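Local coordinates for protein FLUORESCENT IN BLUE LIGHT, chloroplastic (Arabidopsis thaliana, PDB 4YVO) that negatively regulates tetrapyrrole biosynthesis in chloroplasts, including that of chlorophyll, probably by repressing glutamyl-tRNA reductase, with which its tetratricopeptide repeat domain, described here, forms a complex, at residues H115-L119 against A134-I138; K55-K60 against E74-A78; P88-K92 against E125-S129; I138-Y142 against K153-T157. All coordinates share one frame; numbering follows the deposited sequence.

Overall arrangement
The TPR domain of FLU is an all-helical array, and the four contacts sample it along the chain. Contacts 2 and 4 pair the two helices of the first and third repeats and lie far apart, their centres about 25 Å from each other on opposite sides of the centre of the chain. Contact 1 joins the second repeat to the third. It shares Ile138 with contact 4, whose centre is about 9 Å away, and Leu119 also reaches Phe154. Contact 3 binds the start of helix 88-104 to the loop before helix 131-144; it touches contact 1 through Met117 and Glu91, and contact 2 through Leu56 and Glu90.

Contact 1 of 4, residues H115-L119 against A134-I138; sequences HSMVL and AYGAI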
# COMPACT_ATOMS: atom_id res chain seq x y z
N HIS A 115 0.85 4.00 -1.45
CA HIS A 115 -0.59 3.76 -1.52
C HIS A 115 -1.16 4.27 -2.85
O HIS A 115 -2.11 3.69 -3.39
CB HIS A 115 -1.32 4.40 -0.34
CG HIS A 115 -1.02 3.77 0.97
ND1 HIS A 115 -1.24 2.44 1.25
CD2 HIS A 115 -0.50 4.31 2.12
CE1 HIS A 115 -0.88 2.18 2.48
NE2 HIS A 115 -0.43 3.28 3.04
N SER A 116 -0.59 5.36 -3.37
CA SER A 116 -1.06 5.89 -4.64
C SER A 116 -0.80 4.92 -5.78
O SER A 116 -1.55 4.89 -6.75
CB SER A 116 -0.43 7.26 -4.94
OG SER A 116 -0.89 8.21 -4.00
N MET A 117 0.26 4.12 -5.66
CA MET A 117 0.54 3.09 -6.67
C MET A 117 -0.59 2.07 -6.73
O MET A 117 -0.91 1.58 -7.81
CB MET A 117 1.84 2.36 -6.38
CG MET A 117 3.08 3.14 -6.68
SD MET A 117 4.49 2.09 -6.34
CE MET A 117 4.14 0.68 -7.38
N VAL A 118 -1.16 1.73 -5.59
CA VAL A 118 -2.29 0.81 -5.57
C VAL A 118 -3.40 1.36 -6.46
O VAL A 118 -3.95 0.65 -7.30
CB VAL A 118 -2.83 0.56 -4.14
CG1 VAL A 118 -4.06 -0.34 -4.19
CG2 VAL A 118 -1.75 -0.05 -3.26
N LEU A 119 -3.69 2.65 -6.30
CA LEU A 119 -4.72 3.30 -7.11
C LEU A 119 -4.34 3.34 -8.59
O LEU A 119 -5.16 3.07 -9.47
CB LEU A 119 -4.99 4.72 -6.61
CG LEU A 119 -5.45 4.80 -5.15
CD1 LEU A 119 -5.72 6.25 -4.78
CD2 LEU A 119 -6.69 3.95 -4.89
N ALA A 134 -6.73 1.66 0.24
CA ALA A 134 -5.78 2.69 -0.14
C ALA A 134 -6.34 4.10 0.06
O ALA A 134 -5.62 4.99 0.53
CB ALA A 134 -5.31 2.50 -1.58
N TYR A 135 -7.61 4.32 -0.27
CA TYR A 135 -8.20 5.63 -0.04
C TYR A 135 -8.15 6.01 1.43
O TYR A 135 -7.81 7.14 1.78
CB TYR A 135 -9.66 5.68 -0.49
CG TYR A 135 -9.91 5.70 -1.97
CD1 TYR A 135 -9.14 6.47 -2.83
CD2 TYR A 135 -10.93 4.95 -2.51
CE1 TYR A 135 -9.40 6.49 -4.19
CE2 TYR A 135 -11.20 4.97 -3.86
CZ TYR A 135 -10.44 5.73 -4.70
OH TYR A 135 -10.73 5.73 -6.04
N GLY A 136 -8.51 5.07 2.30
CA GLY A 136 -8.52 5.33 3.72
C GLY A 136 -7.13 5.59 4.25
O GLY A 136 -6.94 6.48 5.10
N ALA A 137 -6.14 4.84 3.76
CA ALA A 137 -4.77 5.01 4.22
C ALA A 137 -4.22 6.37 3.78
O ALA A 137 -3.55 7.06 4.55
CB ALA A 137 -3.90 3.89 3.69
N ILE A 138 -4.52 6.77 2.55
CA ILE A 138 -4.06 8.05 2.04
C ILE A 138 -4.70 9.19 2.83
O ILE A 138 -4.03 10.16 3.17
CB ILE A 138 -4.34 8.18 0.52
CG1 ILE A 138 -3.43 7.22 -0.25
CG2 ILE A 138 -4.13 9.62 0.05
CD1 ILE A 138 -3.89 6.95 -1.67
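His115 lies against Ala137 and Ile138 along its whole side chain. Its CB sits 3.5 Å from Ile138 CG1 and a little farther from Ile138 CD1. A chi1 of -67° sets CG beside the backbone N and anti to the carbonyl carbon, turning the imidazole over Ala137. Ala137 CB is 3.6 Å from the ring centroid and 10° off the ring normal, a nearly centred CH-pi contact with all five ring atoms within 4.0 Å of that carbon. At the tip, NE2 is hydrogen-bonded to Gln103 OE1 of helix 88-104, which helps fix the rotation of the ring. Helices 108-125 and 131-144 run almost antiparallel here, at 149° with axes 9.3 Å apart, and make the joint between TPR 2 and TPR 3 in the stack of repeats. One turn beyond His115, Leu119 CD1 meets both Ile138 CD1, tip to tip, and Tyr135 CE1, each at 3.7 Å, while its CD2 lies over the Tyr135 ring face, 4.2 Å from the centroid. Ala134 fills the middle, its CB 3.9 Å from Leu119 CD2 and 4.1 Å from Val118 CG1. The Tyr135 side chain also packs on Thr157 and Tyr158 of helix 148-162.

Contact 2 of 4, residues K55-K60 against E74-A78; sequences KLKTGK and EFKIA
Glu74 is the polar centre of this helix pair, its carboxylate lying between Thr58 and Lys55. Thr58 OG1 approaches Glu74 OE1 to 2.5 Å, a very short distance best taken with caution. Lys55 NZ forms a salt bridge to the same OE1 at 3.3 Å, on the syn side and 23° out of the carboxylate plane, with a weak, longer bond to OE2. The lysine reaches this point by bending at chi2 (-64°), which carries its CD past the carboxylate; the CE meets Ile77 CD1 at 3.7 Å.

Beside this polar patch the backbones come very close. The CA atoms of Gly59 and Glu74 are 5.0 Å apart, and Gly59, with no side chain, lets the Phe75 ring slide beneath it: Gly59 CA lies over one face, 4.0 Å from the ring centroid and displaced toward the rim. Leu56 CD2 and Lys60 CG stand at the ring edge, in its plane. Leu56 CD2 also touches Ala78 CB at 3.7 Å.

Farther out, Leu98 and Ser101 of helix 88-104 pack on Phe75. Helices 48-64 and 68-84 form the antiparallel hairpin of TPR 1, at 157° here, with Gly59 at the eighth position of the repeat, where the TPR consensus has a small residue. Thr58 OG1 lies between Glu74 OE1 and Ser54 O, and one proton cannot serve both fully if the carboxylate is ionised. The ammonium of Lys55 probably favours a charged Glu74, whereas the short approach of Thr58 leaves the place of the shared proton open.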
# COMPACT_ATOMS: atom_id res chain seq x y z
N LYS A 55 8.39 -13.14 0.46
CA LYS A 55 8.66 -11.78 0.90
C LYS A 55 7.41 -11.05 1.37
O LYS A 55 7.46 -10.25 2.31
CB LYS A 55 9.37 -10.98 -0.19
CG LYS A 55 10.80 -11.40 -0.46
CD LYS A 55 11.67 -11.16 0.75
CE LYS A 55 13.09 -11.64 0.51
NZ LYS A 55 13.77 -11.95 1.80
N LEU A 56 6.27 -11.30 0.72
CA LEU A 56 5.02 -10.71 1.18
C LEU A 56 4.65 -11.25 2.56
O LEU A 56 4.22 -10.50 3.43
CB LEU A 56 3.89 -10.95 0.17
CG LEU A 56 4.01 -10.16 -1.13
CD1 LEU A 56 2.95 -10.64 -2.12
CD2 LEU A 56 3.88 -8.65 -0.88
N LYS A 57 4.83 -12.55 2.77
CA LYS A 57 4.52 -13.17 4.05
C LYS A 57 5.41 -12.62 5.15
O LYS A 57 4.93 -12.23 6.23
CB LYS A 57 4.68 -14.69 3.95
N THR A 58 6.72 -12.56 4.89
CA THR A 58 7.65 -12.11 5.91
C THR A 58 7.48 -10.61 6.19
O THR A 58 7.58 -10.18 7.34
CB THR A 58 9.11 -12.48 5.58
OG1 THR A 58 9.48 -11.92 4.31
CG2 THR A 58 9.28 -13.98 5.53
N GLY A 59 7.22 -9.83 5.15
CA GLY A 59 6.90 -8.42 5.33
C GLY A 59 5.71 -8.22 6.24
O GLY A 59 5.75 -7.40 7.17
N LYS A 60 4.64 -8.97 6.00
CA LYS A 60 3.44 -8.86 6.83
C LYS A 60 3.72 -9.23 8.29
O LYS A 60 3.20 -8.60 9.21
CB LYS A 60 2.30 -9.71 6.26
CG LYS A 60 1.75 -9.17 4.95
CD LYS A 60 0.82 -10.18 4.28
CE LYS A 60 -0.61 -10.04 4.77
NZ LYS A 60 -1.36 -8.98 4.04
N GLU A 74 11.47 -6.16 3.10
CA GLU A 74 10.81 -7.30 2.48
C GLU A 74 9.87 -6.87 1.37
O GLU A 74 9.88 -7.44 0.28
CB GLU A 74 10.05 -8.12 3.53
CG GLU A 74 10.93 -8.68 4.65
CD GLU A 74 11.98 -9.65 4.15
OE1 GLU A 74 11.70 -10.86 4.09
OE2 GLU A 74 13.09 -9.20 3.80
N PHE A 75 9.04 -5.88 1.66
CA PHE A 75 8.04 -5.42 0.69
C PHE A 75 8.70 -4.76 -0.53
O PHE A 75 8.16 -4.83 -1.64
CB PHE A 75 7.05 -4.45 1.34
CG PHE A 75 6.06 -5.10 2.27
CD1 PHE A 75 5.24 -6.12 1.82
CD2 PHE A 75 5.92 -4.65 3.58
CE1 PHE A 75 4.31 -6.70 2.67
CE2 PHE A 75 4.99 -5.23 4.43
CZ PHE A 75 4.18 -6.25 3.98
N LYS A 76 9.86 -4.14 -0.33
CA LYS A 76 10.57 -3.50 -1.43
C LYS A 76 11.09 -4.56 -2.40
O LYS A 76 11.03 -4.38 -3.61
CB LYS A 76 11.73 -2.63 -0.91
CG LYS A 76 12.29 -1.64 -1.91
CD LYS A 76 11.28 -0.52 -2.20
CE LYS A 76 11.90 0.69 -2.91
NZ LYS A 76 12.86 1.52 -2.08
N ILE A 77 11.58 -5.68 -1.86
CA ILE A 77 11.96 -6.82 -2.70
C ILE A 77 10.74 -7.39 -3.42
O ILE A 77 10.79 -7.68 -4.62
CB ILE A 77 12.65 -7.93 -1.87
CG1 ILE A 77 13.97 -7.41 -1.31
CG2 ILE A 77 12.88 -9.19 -2.72
CD1 ILE A 77 14.62 -8.34 -0.31
N ALA A 78 9.63 -7.53 -2.69
CA ALA A 78 8.41 -8.04 -3.29
C ALA A 78 7.97 -7.14 -4.45
O ALA A 78 7.55 -7.63 -5.50
CB ALA A 78 7.30 -8.14 -2.24

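Contact 3 of 4, residues P88-K92 against E125-S129; sequences PTEEK and ESEDS
The CA atoms of Pro88 and Glu125 lie 7.7 Å apart and those of Thr89 and Ser129 7.8 Å, too far for the two backbones to bond each other directly, so that side chains and waters span the gap; the loop leaves helix 108-125 by a Schellman motif, with positive phi at Ser126. Lys92 carries the contact. Its chain bends at chi3 (-59°) and delivers NZ into a ring of oxygens. Ser129 O receives it at 2.7 Å, in the carbonyl plane and on a lone pair, whereas Glu127 O, at 2.9 Å, is approached from well above its plane. NZ also makes a salt bridge to Glu127 OE1, 2.7 Å away, again from above the carboxylate plane, and bonds Ser122 OG on helix 108-125. Four acceptors thus compete for three N-H groups, and at least one bond must be shared or weaker. TPR 2 runs from Lys92 to Glu125, and this lysine ties the beginning of the repeat to the linker into TPR 3. The second oxygen of Glu127 accepts from Ser129 N at 2.9 Å, bracing the loop around the ammonium. Two waters widen the link: one donates to Thr89 O and Ser129 OG, the other joins Thr89 OG1 to Glu127 OE1. Pro88 CB meets Glu125 CG at 3.7 Å, and its CG lies beside the carboxylate carbon.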
# COMPACT_ATOMS: atom_id res chain seq x y z
N PRO A 88 0.76 -7.38 -11.62
CA PRO A 88 0.26 -6.16 -10.98
C PRO A 88 -0.55 -6.43 -9.71
O PRO A 88 -0.60 -5.58 -8.82
CB PRO A 88 -0.61 -5.52 -12.06
CG PRO A 88 -1.00 -6.67 -12.97
CD PRO A 88 0.21 -7.56 -12.98
N THR A 89 -1.19 -7.59 -9.63
CA THR A 89 -1.97 -7.92 -8.44
C THR A 89 -1.04 -8.04 -7.23
O THR A 89 -1.32 -7.50 -6.16
CB THR A 89 -2.74 -9.23 -8.64
OG1 THR A 89 -3.62 -9.10 -9.76
CG2 THR A 89 -3.56 -9.55 -7.40
N GLU A 90 0.08 -8.73 -7.40
CA GLU A 90 1.05 -8.86 -6.33
C GLU A 90 1.79 -7.54 -6.11
O GLU A 90 2.17 -7.22 -4.98
CB GLU A 90 2.03 -9.99 -6.61
CG GLU A 90 1.37 -11.36 -6.68
CD GLU A 90 0.50 -11.64 -5.47
OE1 GLU A 90 1.06 -11.81 -4.36
OE2 GLU A 90 -0.73 -11.69 -5.62
N GLU A 91 1.97 -6.78 -7.18
CA GLU A 91 2.60 -5.46 -7.06
C GLU A 91 1.81 -4.56 -6.12
O GLU A 91 2.39 -3.84 -5.30
CB GLU A 91 2.74 -4.80 -8.44
CG GLU A 91 3.56 -3.53 -8.40
CD GLU A 91 3.66 -2.85 -9.75
OE1 GLU A 91 3.16 -3.42 -10.75
OE2 GLU A 91 4.24 -1.74 -9.82
N LYS A 92 0.49 -4.60 -6.24
CA LYS A 92 -0.37 -3.82 -5.35
C LYS A 92 -0.22 -4.24 -3.89
O LYS A 92 -0.26 -3.40 -3.00
CB LYS A 92 -1.83 -3.87 -5.82
CG LYS A 92 -2.05 -3.09 -7.11
CD LYS A 92 -3.51 -2.80 -7.42
CE LYS A 92 -4.34 -4.05 -7.54
NZ LYS A 92 -5.81 -3.76 -7.73
N GLU A 125 -4.98 -1.46 -14.86
CA GLU A 125 -5.37 -2.85 -15.06
C GLU A 125 -6.87 -3.08 -15.04
O GLU A 125 -7.32 -4.20 -15.26
CB GLU A 125 -4.75 -3.74 -13.99
CG GLU A 125 -3.25 -3.69 -13.95
CD GLU A 125 -2.63 -4.12 -15.26
OE1 GLU A 125 -3.13 -5.09 -15.86
OE2 GLU A 125 -1.65 -3.47 -15.68
N SER A 126 -7.62 -2.02 -14.75
CA SER A 126 -9.07 -2.14 -14.53
C SER A 126 -9.38 -3.30 -13.58
O SER A 126 -10.20 -4.17 -13.87
CB SER A 126 -9.81 -2.30 -15.85
OG SER A 126 -9.53 -1.21 -16.71
N GLU A 127 -8.70 -3.29 -12.44
CA GLU A 127 -8.78 -4.36 -11.46
C GLU A 127 -8.74 -3.69 -10.09
O GLU A 127 -7.75 -3.07 -9.72
CB GLU A 127 -7.62 -5.33 -11.67
CG GLU A 127 -7.75 -6.63 -10.89
CD GLU A 127 -7.36 -6.45 -9.44
OE1 GLU A 127 -6.20 -6.07 -9.17
OE2 GLU A 127 -8.22 -6.68 -8.56
N ASP A 128 -9.83 -3.84 -9.35
CA ASP A 128 -10.12 -2.97 -8.21
C ASP A 128 -9.67 -3.41 -6.82
O ASP A 128 -9.94 -2.69 -5.85
CB ASP A 128 -11.62 -2.69 -8.16
CG ASP A 128 -12.46 -3.95 -7.87
OD1 ASP A 128 -11.92 -5.01 -7.46
OD2 ASP A 128 -13.68 -3.87 -8.05
N SER A 129 -9.02 -4.57 -6.72
CA SER A 129 -8.55 -5.06 -5.42
C SER A 129 -7.77 -3.99 -4.66
O SER A 129 -6.85 -3.39 -5.22
CB SER A 129 -7.70 -6.35 -5.56
OG SER A 129 -6.51 -6.18 -6.30
O HOH W 1 -3.91 -7.00 -5.22
O HOH W 2 -4.13 -6.45 -10.95

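Contact 4 of 4, residues I138-Y142 against K153-T157; sequences IADCY and KFYDT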
# COMPACT_ATOMS: atom_id res chain seq x y z
N ILE A 138 -4.52 6.77 2.55
CA ILE A 138 -4.06 8.05 2.04
C ILE A 138 -4.70 9.19 2.83
O ILE A 138 -4.03 10.16 3.17
CB ILE A 138 -4.34 8.18 0.52
CG1 ILE A 138 -3.43 7.22 -0.25
CG2 ILE A 138 -4.13 9.62 0.05
CD1 ILE A 138 -3.89 6.95 -1.67
N ALA A 139 -5.99 9.05 3.13
CA ALA A 139 -6.68 10.04 3.96
C ALA A 139 -5.99 10.17 5.31
O ALA A 139 -5.75 11.29 5.79
CB ALA A 139 -8.15 9.66 4.14
N ASP A 140 -5.66 9.04 5.93
CA ASP A 140 -4.97 9.03 7.21
C ASP A 140 -3.61 9.71 7.14
O ASP A 140 -3.21 10.46 8.05
CB ASP A 140 -4.80 7.59 7.72
CG ASP A 140 -6.11 6.95 8.12
OD1 ASP A 140 -7.12 7.67 8.30
OD2 ASP A 140 -6.14 5.71 8.28
N CYS A 141 -2.88 9.46 6.04
CA CYS A 141 -1.59 10.11 5.84
C CYS A 141 -1.72 11.62 5.73
O CYS A 141 -0.97 12.37 6.36
CB CYS A 141 -0.89 9.56 4.59
SG CYS A 141 -0.30 7.87 4.75
N TYR A 142 -2.68 12.09 4.93
CA TYR A 142 -2.88 13.52 4.76
C TYR A 142 -3.31 14.17 6.08
O TYR A 142 -2.92 15.30 6.37
CB TYR A 142 -3.88 13.82 3.64
CG TYR A 142 -3.27 13.78 2.25
CD1 TYR A 142 -2.18 14.58 1.92
CD2 TYR A 142 -3.82 12.97 1.26
CE1 TYR A 142 -1.64 14.54 0.65
CE2 TYR A 142 -3.28 12.94 -0.01
CZ TYR A 142 -2.19 13.72 -0.32
OH TYR A 142 -1.66 13.67 -1.59
N LYS A 153 -11.05 14.84 0.92
CA LYS A 153 -11.42 14.29 -0.38
C LYS A 153 -11.26 12.77 -0.39
O LYS A 153 -12.17 12.04 -0.81
CB LYS A 153 -10.59 14.90 -1.52
CG LYS A 153 -10.86 16.37 -1.82
CD LYS A 153 -10.23 16.76 -3.16
CE LYS A 153 -10.09 18.26 -3.32
NZ LYS A 153 -8.87 18.78 -2.63
N PHE A 154 -10.12 12.28 0.09
CA PHE A 154 -9.89 10.84 0.11
C PHE A 154 -10.81 10.13 1.11
O PHE A 154 -11.30 9.03 0.85
CB PHE A 154 -8.41 10.53 0.38
CG PHE A 154 -7.55 10.68 -0.84
CD1 PHE A 154 -7.35 9.61 -1.70
CD2 PHE A 154 -6.96 11.90 -1.15
CE1 PHE A 154 -6.57 9.74 -2.84
CE2 PHE A 154 -6.18 12.04 -2.28
CZ PHE A 154 -5.99 10.96 -3.13
N TYR A 155 -11.03 10.77 2.26
CA TYR A 155 -11.92 10.21 3.27
C TYR A 155 -13.35 10.07 2.74
O TYR A 155 -14.01 9.05 2.97
CB TYR A 155 -11.88 11.07 4.53
CG TYR A 155 -12.80 10.59 5.60
CD1 TYR A 155 -12.50 9.46 6.34
CD2 TYR A 155 -13.98 11.27 5.89
CE1 TYR A 155 -13.35 9.00 7.33
CE2 TYR A 155 -14.83 10.83 6.88
CZ TYR A 155 -14.51 9.69 7.59
OH TYR A 155 -15.35 9.25 8.58
N ASP A 156 -13.83 11.08 2.03
CA ASP A 156 -15.18 11.04 1.48
C ASP A 156 -15.34 9.88 0.50
O ASP A 156 -16.35 9.17 0.51
CB ASP A 156 -15.55 12.37 0.81
CG ASP A 156 -15.81 13.48 1.81
OD1 ASP A 156 -16.02 13.20 3.01
OD2 ASP A 156 -15.81 14.66 1.39
N THR A 157 -14.33 9.67 -0.34
CA THR A 157 -14.37 8.58 -1.30
C THR A 157 -14.29 7.22 -0.60
O THR A 157 -15.00 6.27 -0.96
CB THR A 157 -13.23 8.70 -2.32
OG1 THR A 157 -13.32 9.98 -2.96
CG2 THR A 157 -13.34 7.62 -3.39
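Tyr142 N donates to Ile138 O at 2.9 Å, the helical bond that sets Tyr142 one turn beyond Ile138 on the flank of helix 131-144, and both side chains reach Phe154. The contact itself is apolar and turns on the Phe154 ring. Ile138 brings its CG2 methyl over the middle of one face, 3.5 Å from the centroid and 6° off the normal, so that all six ring carbons lie 3.7 to 3.9 Å from it. With chi1 at -70°, CG1 runs beside the backbone N and CG2 lies anti to it, which puts CG2 over the ring, while CD1 of the other branch reaches the ring at CE1.

Tyr142 approaches the same ring obliquely. Its CE2 comes within 3.8 Å of Phe154 CE2, but the planes are turned 33° from each other and the centroids are 5.8 Å apart, a glancing approach of one ring atom to another, neither a stack nor edge-to-face. Nearer the backbone, Ala139 lets the helices close in, its CA 5.1 Å from that of Phe154. The Ala139 methyl settles 3.6 Å from Tyr155 N and also touches Phe154 CB and Tyr155 CB.

Tyr135, one turn before Ala139, packs on Phe154 as well, while Ile112 of helix 108-125 lies against Tyr142. A small residue at the close crossing of two near-antiparallel helices, flanked by larger apolar and aromatic side chains, is characteristic of the TPR helical hairpin, here the third repeat, with Ala139 at its eighth position.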